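Local coordinates for protein alcohol dehydrogenase, zinc-containing (PDB 5YLN) that probably oxidises alcohols to aldehydes or ketones, and the reverse, with NAD as the coenzyme, as a zinc-containing alcohol dehydrogenase, at residues V169-S180 against Y194-D203; E227-D235 against D256-V264. All coordinates share one frame; numbering follows the deposited sequence.

Interaction 1: residues V169-S180 against Y194-D203; sequences VEPGCSVAIIGS and YSPAKLIMVD
Val175 and Ile177 exchange backbone hydrogen bonds with Lys198, Ile200 and Val202, a clear instance of parallel strand pairing at the start of a Rossmann fold. Val175 N reaches Lys198 O at 2.7 Å, Ile200 N answers to Val175 O, and the alternation runs on until Gly179 N meets Val202 O at 2.9 Å. At the other end the type II turn from Glu170 to Cys173 is tied on by Gly172 N to Ser195 O at 3.1 Å.

Apolar packing occupies both faces of the pair. On one, Leu199 CD2 lies beside Val175 CB at 3.8 Å, and Met201 curls back so that its CE comes within 3.9 Å of Ile177 CB; helix 182-191 covers this face, with helix 206-214 joining it at Met201. On the other, Ile178 CD1 rests against Val202 CB at 3.6 Å, beneath helix 252-261.

One side chain supplies a polar bond across the pair. Asp203, whose chi1 of -161° swings CG away from the backbone N, offers the anti lone pair of OD2 to Ser180 N at 2.8 Å, while OD1 bonds Asp205 N and pairs with Arg208. The carboxylate, gripped through both oxygens, is thereby fixed at the strand end where Gly179 opens a GxGxxG-like turn, consistent with the dinucleotide-binding end of a beta-alpha-beta unit.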
loop_
_atom_site.group_PDB
_atom_site.type_symbol
_atom_site.label_atom_id
_atom_site.label_comp_id
_atom_site.label_asym_id
_atom_site.label_seq_id
_atom_site.Cartn_x
_atom_site.Cartn_y
_atom_site.Cartn_z
ATOM N N VAL A 169 4.946 -9.977 -6.305
ATOM C CA VAL A 169 5.408 -10.654 -7.517
ATOM C C VAL A 169 4.810 -12.057 -7.607
ATOM O O VAL A 169 4.845 -12.825 -6.642
ATOM C CB VAL A 169 6.940 -10.778 -7.541
ATOM C CG1 VAL A 169 7.378 -11.483 -8.835
ATOM C CG2 VAL A 169 7.619 -9.441 -7.376
ATOM N N GLU A 170 4.342 -12.418 -8.801
ATOM C CA GLU A 170 3.662 -13.677 -9.075
ATOM C C GLU A 170 4.019 -14.128 -10.483
ATOM O O GLU A 170 4.396 -13.306 -11.324
ATOM C CB GLU A 170 2.138 -13.514 -8.953
ATOM C CG GLU A 170 1.592 -12.603 -10.035
ATOM C CD GLU A 170 0.079 -12.475 -10.014
ATOM O OE1 GLU A 170 -0.564 -13.128 -9.163
ATOM O OE2 GLU A 170 -0.463 -11.716 -10.853
ATOM N N PRO A 171 3.878 -15.423 -10.787
ATOM C CA PRO A 171 4.262 -15.903 -12.120
ATOM C C PRO A 171 3.504 -15.188 -13.220
ATOM O O PRO A 171 2.303 -14.924 -13.122
ATOM C CB PRO A 171 3.926 -17.399 -12.076
ATOM C CG PRO A 171 3.975 -17.737 -10.634
ATOM C CD PRO A 171 3.432 -16.528 -9.919
ATOM N N GLY A 172 4.230 -14.858 -14.274
ATOM C CA GLY A 172 3.643 -14.184 -15.408
ATOM C C GLY A 172 3.370 -12.703 -15.242
ATOM O O GLY A 172 2.877 -12.085 -16.191
ATOM N N CYS A 173 3.669 -12.096 -14.087
ATOM C CA CYS A 173 3.467 -10.649 -13.990
ATOM C C CYS A 173 4.642 -9.875 -14.600
ATOM O O CYS A 173 5.624 -10.439 -15.092
ATOM C CB CYS A 173 3.266 -10.222 -12.539
ATOM S SG CYS A 173 4.815 -10.079 -11.622
ATOM N N SER A 174 4.532 -8.548 -14.556
ATOM C CA SER A 174 5.516 -7.640 -15.116
ATOM C C SER A 174 6.117 -6.829 -13.976
ATOM O O SER A 174 5.398 -6.132 -13.247
ATOM C CB SER A 174 4.873 -6.734 -16.173
ATOM O OG SER A 174 3.828 -5.971 -15.589
ATOM N N VAL A 175 7.424 -6.935 -13.815
ATOM C CA VAL A 175 8.146 -6.239 -12.762
ATOM C C VAL A 175 9.115 -5.270 -13.412
ATOM O O VAL A 175 9.756 -5.596 -14.418
ATOM C CB VAL A 175 8.902 -7.219 -11.846
ATOM C CG1 VAL A 175 9.583 -6.454 -10.689
ATOM C CG2 VAL A 175 7.962 -8.332 -11.353
ATOM N N ALA A 176 9.206 -4.078 -12.845
ATOM C CA ALA A 176 10.310 -3.175 -13.117
ATOM C C ALA A 176 11.048 -2.917 -11.815
ATOM O O ALA A 176 10.428 -2.753 -10.761
ATOM C CB ALA A 176 9.830 -1.851 -13.723
ATOM N N ILE A 177 12.373 -2.897 -11.886
ATOM C CA ILE A 177 13.209 -2.563 -10.742
ATOM C C ILE A 177 13.936 -1.261 -11.066
ATOM O O ILE A 177 14.574 -1.142 -12.123
ATOM C CB ILE A 177 14.173 -3.713 -10.404
ATOM C CG1 ILE A 177 13.337 -4.946 -10.055
ATOM C CG2 ILE A 177 15.056 -3.356 -9.214
ATOM C CD1 ILE A 177 14.137 -6.239 -9.970
ATOM N N ILE A 178 13.770 -0.268 -10.198
ATOM C CA ILE A 178 14.335 1.058 -10.401
ATOM C C ILE A 178 15.570 1.156 -9.521
ATOM O O ILE A 178 15.473 1.336 -8.300
ATOM C CB ILE A 178 13.334 2.173 -10.078
ATOM C CG1 ILE A 178 11.977 1.835 -10.694
ATOM C CG2 ILE A 178 13.852 3.503 -10.621
ATOM C CD1 ILE A 178 12.020 1.657 -12.182
ATOM N N GLY A 179 16.727 1.053 -10.144
ATOM C CA GLY A 179 17.965 1.172 -9.415
ATOM C C GLY A 179 18.677 -0.152 -9.458
ATOM O O GLY A 179 18.213 -1.133 -8.872
ATOM N N SER A 180 19.795 -0.186 -10.172
ATOM C CA SER A 180 20.532 -1.411 -10.432
ATOM C C SER A 180 21.775 -1.530 -9.556
ATOM O O SER A 180 22.702 -2.252 -9.919
ATOM C CB SER A 180 20.907 -1.473 -11.916
ATOM O OG SER A 180 21.158 -2.800 -12.333
ATOM N N TYR A 194 9.698 -16.286 -8.331
ATOM C CA TYR A 194 8.290 -16.265 -8.714
ATOM C C TYR A 194 8.062 -16.180 -10.219
ATOM O O TYR A 194 6.935 -15.917 -10.638
ATOM C CB TYR A 194 7.570 -15.110 -8.011
ATOM C CG TYR A 194 7.425 -15.357 -6.532
ATOM C CD1 TYR A 194 6.439 -16.195 -6.056
ATOM C CD2 TYR A 194 8.297 -14.792 -5.616
ATOM C CE1 TYR A 194 6.305 -16.442 -4.720
ATOM C CE2 TYR A 194 8.172 -15.044 -4.268
ATOM C CZ TYR A 194 7.170 -15.865 -3.826
ATOM O OH TYR A 194 7.024 -16.121 -2.482
ATOM N N SER A 195 9.092 -16.381 -11.030
ATOM C CA SER A 195 8.962 -16.459 -12.482
ATOM C C SER A 195 8.080 -15.372 -13.109
ATOM O O SER A 195 7.165 -15.685 -13.878
ATOM C CB SER A 195 8.465 -17.838 -12.888
ATOM O OG SER A 195 9.316 -18.841 -12.336
ATOM N N PRO A 196 8.336 -14.094 -12.836
ATOM C CA PRO A 196 7.599 -13.054 -13.550
ATOM C C PRO A 196 7.895 -13.130 -15.043
ATOM O O PRO A 196 8.981 -13.539 -15.463
ATOM C CB PRO A 196 8.142 -11.750 -12.936
ATOM C CG PRO A 196 9.518 -12.091 -12.512
ATOM C CD PRO A 196 9.444 -13.532 -12.043
ATOM N N ALA A 197 6.903 -12.736 -15.855
ATOM C CA ALA A 197 7.099 -12.718 -17.311
ATOM C C ALA A 197 8.179 -11.720 -17.725
ATOM O O ALA A 197 8.981 -11.993 -18.623
ATOM C CB ALA A 197 5.783 -12.387 -18.005
ATOM N N LYS A 198 8.206 -10.555 -17.083
ATOM C CA LYS A 198 9.102 -9.465 -17.441
ATOM C C LYS A 198 9.766 -8.926 -16.188
ATOM O O LYS A 198 9.099 -8.629 -15.188
ATOM C CB LYS A 198 8.357 -8.338 -18.165
ATOM C CG LYS A 198 7.942 -8.703 -19.573
ATOM C CD LYS A 198 7.417 -7.509 -20.336
ATOM C CE LYS A 198 7.275 -7.856 -21.807
ATOM N NZ LYS A 198 6.279 -8.931 -22.046
ATOM N N LEU A 199 11.083 -8.827 -16.249
ATOM C CA LEU A 199 11.917 -8.243 -15.211
ATOM C C LEU A 199 12.704 -7.143 -15.900
ATOM O O LEU A 199 13.730 -7.408 -16.540
ATOM C CB LEU A 199 12.845 -9.269 -14.588
ATOM C CG LEU A 199 12.337 -10.019 -13.376
ATOM C CD1 LEU A 199 13.294 -11.163 -13.067
ATOM C CD2 LEU A 199 12.251 -9.073 -12.224
ATOM N N ILE A 200 12.215 -5.922 -15.770
ATOM C CA ILE A 200 12.754 -4.775 -16.480
ATOM C C ILE A 200 13.651 -4.005 -15.512
ATOM O O ILE A 200 13.176 -3.463 -14.508
ATOM C CB ILE A 200 11.618 -3.905 -17.027
ATOM C CG1 ILE A 200 10.643 -4.792 -17.814
ATOM C CG2 ILE A 200 12.185 -2.761 -17.860
ATOM C CD1 ILE A 200 9.257 -4.198 -18.028
ATOM N N MET A 201 14.955 -3.980 -15.773
ATOM C CA MET A 201 15.853 -3.177 -14.953
ATOM C C MET A 201 15.944 -1.782 -15.548
ATOM O O MET A 201 16.167 -1.629 -16.754
ATOM C CB MET A 201 17.248 -3.800 -14.849
ATOM C CG MET A 201 18.143 -3.140 -13.772
ATOM S SD MET A 201 17.748 -3.633 -12.062
ATOM C CE MET A 201 17.161 -5.250 -12.398
ATOM N N VAL A 202 15.760 -0.773 -14.700
ATOM C CA VAL A 202 15.826 0.633 -15.090
ATOM C C VAL A 202 16.942 1.290 -14.294
ATOM O O VAL A 202 16.989 1.152 -13.064
ATOM C CB VAL A 202 14.481 1.348 -14.851
ATOM C CG1 VAL A 202 14.544 2.820 -15.315
ATOM C CG2 VAL A 202 13.385 0.611 -15.574
ATOM N N ASP A 203 17.845 1.981 -14.998
ATOM C CA ASP A 203 18.983 2.669 -14.395
ATOM C C ASP A 203 19.565 3.645 -15.424
ATOM O O ASP A 203 19.212 3.618 -16.606
ATOM C CB ASP A 203 20.021 1.650 -13.899
ATOM C CG ASP A 203 20.979 2.230 -12.871
ATOM O OD1 ASP A 203 21.706 3.184 -13.213
ATOM O OD2 ASP A 203 21.006 1.738 -11.724
#

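Interaction 2: residues E227-D235 against D256-V264; sequences EKAIKEIYD and DFCQKIIGV
The Phe257 ring meets helix 227-235 with its rim: Ala229 CB and Ile233 CD1 both lie at the edge near the ring plane, the latter 3.6 Å from Phe257 CE2. Ile230 CG1 comes in obliquely, 3.7 Å from Phe257 CE1. A chi1 of -167° carries the Phe257 ring across to the other helix, where it fits among these three side chains.

The second flat group, Tyr234, has Ile230 CG2 of its own helix and Lys260 O at its edge. Tyr234 OH donates to Lys260 O at 3.0 Å, tilted 33° from the carbonyl plane, which gives this backbone carbonyl a partner from the other helix. Aliphatic contacts complete the interface: Ile233 CG2 approaches Ile261 CB at 4.1 Å, and Ile230 CD1 lies against Lys260 CD at 3.8 Å, while the Lys260 amine turns back to a salt bridge with Asp256 OD1 of its own segment.

Two Rossmann-fold helices thus pack side by side; the axes of 227-235 and 256-261 approach to 10.4 Å and are inclined at 36°. Beneath them runs the parallel sheet: Ala229 and Ile233 touch Val221 of strand 219-222, and Ile233 and Ile261 meet Val242 of strand 242-247.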
loop_
_atom_site.group_PDB
_atom_site.type_symbol
_atom_site.label_atom_id
_atom_site.label_comp_id
_atom_site.label_asym_id
_atom_site.label_seq_id
_atom_site.Cartn_x
_atom_site.Cartn_y
_atom_site.Cartn_z
ATOM N N GLU A 227 11.201 10.349 -20.165
ATOM C CA GLU A 227 9.991 10.203 -20.979
ATOM C C GLU A 227 10.106 9.016 -21.933
ATOM O O GLU A 227 9.163 8.220 -22.086
ATOM C CB GLU A 227 9.728 11.498 -21.760
ATOM C CG GLU A 227 8.525 11.414 -22.689
ATOM C CD GLU A 227 8.106 12.764 -23.274
ATOM O OE1 GLU A 227 7.028 12.817 -23.904
ATOM O OE2 GLU A 227 8.839 13.767 -23.113
ATOM N N LYS A 228 11.258 8.891 -22.593
ATOM C CA LYS A 228 11.469 7.781 -23.511
ATOM C C LYS A 228 11.465 6.444 -22.769
ATOM O O LYS A 228 11.008 5.432 -23.307
ATOM C CB LYS A 228 12.780 8.005 -24.268
ATOM C CG LYS A 228 13.210 6.873 -25.167
ATOM C CD LYS A 228 14.605 7.169 -25.706
ATOM C CE LYS A 228 15.300 5.902 -26.177
ATOM N NZ LYS A 228 15.485 4.890 -25.075
ATOM N N ALA A 229 11.961 6.431 -21.524
ATOM C CA ALA A 229 11.944 5.214 -20.719
ATOM C C ALA A 229 10.522 4.819 -20.345
ATOM O O ALA A 229 10.157 3.637 -20.414
ATOM C CB ALA A 229 12.784 5.402 -19.459
ATOM N N ILE A 230 9.727 5.801 -19.907
ATOM C CA ILE A 230 8.330 5.573 -19.550
ATOM C C ILE A 230 7.565 5.023 -20.747
ATOM O O ILE A 230 6.860 4.011 -20.640
ATOM C CB ILE A 230 7.703 6.874 -19.009
ATOM C CG1 ILE A 230 8.368 7.255 -17.676
ATOM C CG2 ILE A 230 6.201 6.729 -18.827
ATOM C CD1 ILE A 230 8.154 8.711 -17.230
ATOM N N LYS A 231 7.722 5.662 -21.914
ATOM C CA LYS A 231 7.146 5.125 -23.147
ATOM C C LYS A 231 7.553 3.673 -23.352
ATOM O O LYS A 231 6.711 2.802 -23.568
ATOM C CB LYS A 231 7.591 5.947 -24.352
ATOM C CG LYS A 231 6.819 7.227 -24.574
ATOM C CD LYS A 231 7.010 7.706 -26.019
ATOM C CE LYS A 231 7.260 9.207 -26.106
ATOM N NZ LYS A 231 6.181 9.986 -25.447
ATOM N N GLU A 232 8.854 3.405 -23.273
ATOM C CA GLU A 232 9.369 2.075 -23.543
ATOM C C GLU A 232 8.784 1.051 -22.581
ATOM O O GLU A 232 8.477 -0.078 -22.973
ATOM C CB GLU A 232 10.895 2.098 -23.457
ATOM C CG GLU A 232 11.536 0.745 -23.653
ATOM C CD GLU A 232 13.029 0.843 -23.894
ATOM O OE1 GLU A 232 13.548 1.993 -23.949
ATOM O OE2 GLU A 232 13.669 -0.229 -24.028
ATOM N N ILE A 233 8.608 1.429 -21.318
ATOM C CA ILE A 233 8.055 0.479 -20.366
ATOM C C ILE A 233 6.577 0.230 -20.656
ATOM O O ILE A 233 6.093 -0.904 -20.543
ATOM C CB ILE A 233 8.308 0.963 -18.929
ATOM C CG1 ILE A 233 9.804 0.828 -18.612
ATOM C CG2 ILE A 233 7.455 0.172 -17.926
ATOM C CD1 ILE A 233 10.240 1.552 -17.350
ATOM N N TYR A 234 5.842 1.266 -21.077
ATOM C CA TYR A 234 4.449 1.049 -21.460
ATOM C C TYR A 234 4.350 0.234 -22.743
ATOM O O TYR A 234 3.392 -0.522 -22.920
ATOM C CB TYR A 234 3.705 2.389 -21.594
ATOM C CG TYR A 234 3.109 2.835 -20.280
ATOM C CD1 TYR A 234 2.001 2.188 -19.761
ATOM C CD2 TYR A 234 3.668 3.876 -19.546
ATOM C CE1 TYR A 234 1.454 2.561 -18.556
ATOM C CE2 TYR A 234 3.125 4.266 -18.326
ATOM C CZ TYR A 234 2.023 3.595 -17.830
ATOM O OH TYR A 234 1.456 3.961 -16.623
ATOM N N ASP A 235 5.343 0.346 -23.625
ATOM C CA ASP A 235 5.359 -0.484 -24.821
ATOM C C ASP A 235 5.592 -1.955 -24.487
ATOM O O ASP A 235 5.047 -2.830 -25.163
ATOM C CB ASP A 235 6.418 0.040 -25.794
ATOM C CG ASP A 235 5.974 1.313 -26.505
ATOM O OD1 ASP A 235 4.769 1.664 -26.405
ATOM O OD2 ASP A 235 6.821 1.955 -27.168
ATOM N N ASP A 256 9.174 9.039 -8.174
ATOM C CA ASP A 256 8.300 9.643 -9.167
ATOM C C ASP A 256 8.197 8.776 -10.418
ATOM O O ASP A 256 7.108 8.616 -10.984
ATOM C CB ASP A 256 8.805 11.034 -9.527
ATOM C CG ASP A 256 7.906 11.717 -10.526
ATOM O OD1 ASP A 256 6.699 11.878 -10.228
ATOM O OD2 ASP A 256 8.400 12.070 -11.616
ATOM N N PHE A 257 9.326 8.221 -10.871
ATOM C CA PHE A 257 9.324 7.305 -12.008
ATOM C C PHE A 257 8.397 6.113 -11.749
ATOM O O PHE A 257 7.569 5.752 -12.596
ATOM C CB PHE A 257 10.751 6.825 -12.273
ATOM C CG PHE A 257 10.937 6.133 -13.588
ATOM C CD1 PHE A 257 11.234 6.860 -14.735
ATOM C CD2 PHE A 257 10.854 4.760 -13.679
ATOM C CE1 PHE A 257 11.413 6.209 -15.954
ATOM C CE2 PHE A 257 11.035 4.110 -14.876
ATOM C CZ PHE A 257 11.307 4.824 -16.019
ATOM N N CYS A 258 8.526 5.498 -10.571
ATOM C CA CYS A 258 7.706 4.344 -10.217
ATOM C C CYS A 258 6.223 4.653 -10.332
ATOM O O CYS A 258 5.443 3.819 -10.813
ATOM C CB CYS A 258 8.034 3.887 -8.800
ATOM S SG CYS A 258 9.532 2.921 -8.703
ATOM N N GLN A 259 5.808 5.846 -9.899
ATOM C CA GLN A 259 4.379 6.119 -9.883
ATOM C C GLN A 259 3.863 6.432 -11.279
ATOM O O GLN A 259 2.655 6.348 -11.511
ATOM C CB GLN A 259 4.044 7.231 -8.877
ATOM C CG GLN A 259 4.422 8.619 -9.272
ATOM C CD GLN A 259 3.994 9.652 -8.225
ATOM O OE1 GLN A 259 3.119 9.391 -7.387
ATOM N NE2 GLN A 259 4.614 10.834 -8.273
ATOM N N LYS A 260 4.756 6.718 -12.224
ATOM C CA LYS A 260 4.358 6.939 -13.607
ATOM C C LYS A 260 4.216 5.652 -14.427
ATOM O O LYS A 260 3.581 5.676 -15.487
ATOM C CB LYS A 260 5.357 7.885 -14.276
ATOM C CG LYS A 260 5.267 9.300 -13.701
ATOM C CD LYS A 260 5.792 10.324 -14.688
ATOM C CE LYS A 260 5.270 11.733 -14.388
ATOM N NZ LYS A 260 5.145 11.985 -12.929
ATOM N N ILE A 261 4.782 4.532 -13.983
ATOM C CA ILE A 261 4.789 3.320 -14.795
ATOM C C ILE A 261 3.926 2.220 -14.216
ATOM O O ILE A 261 3.728 1.196 -14.884
ATOM C CB ILE A 261 6.222 2.794 -15.021
ATOM C CG1 ILE A 261 6.903 2.442 -13.683
ATOM C CG2 ILE A 261 7.021 3.813 -15.808
ATOM C CD1 ILE A 261 8.086 1.421 -13.785
ATOM N N ILE A 262 3.415 2.393 -13.003
ATOM C CA ILE A 262 2.648 1.351 -12.360
ATOM C C ILE A 262 1.274 1.263 -13.016
ATOM O O ILE A 262 0.664 2.275 -13.367
ATOM C CB ILE A 262 2.565 1.629 -10.850
ATOM C CG1 ILE A 262 2.106 0.385 -10.112
ATOM C CG2 ILE A 262 1.699 2.848 -10.549
ATOM C CD1 ILE A 262 3.100 -0.757 -10.196
ATOM N N GLY A 263 0.809 0.038 -13.246
ATOM C CA GLY A 263 -0.474 -0.170 -13.880
ATOM C C GLY A 263 -1.591 -0.341 -12.879
ATOM O O GLY A 263 -1.354 -0.389 -11.673
ATOM N N VAL A 264 -2.824 -0.433 -13.415
ATOM C CA VAL A 264 -3.980 -0.765 -12.587
ATOM C C VAL A 264 -3.681 -2.012 -11.770
ATOM O O VAL A 264 -3.184 -3.010 -12.304
ATOM C CB VAL A 264 -5.238 -0.973 -13.449
ATOM C CG1 VAL A 264 -6.341 -1.579 -12.590
ATOM C CG2 VAL A 264 -5.708 0.331 -14.070
#

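How the interactions relate
Sheet and helix layer are joined directly here, as is usual in a Rossmann fold, for interaction 2 packs on one face of the strands paired in interaction 1. Their centres lie about 13 Å apart. Ile178 CD1 meets Phe257 CD2 at 3.6 Å, Ala176 CB meets Ile261 CD1 at 3.7 Å, and Val202 CG2 reaches Ile233 CD1 at 3.7 Å, so strand 174-178 meets helix 252-261, and strand 198-203 meets helix 226-236 through Val202. Neither contact includes a zinc ligand: Cys42 and His64 bind one zinc, and Cys94, Cys97, Cys100 and Cys108 the other. Together they form part of the probable coenzyme-binding domain, away from both zinc sites.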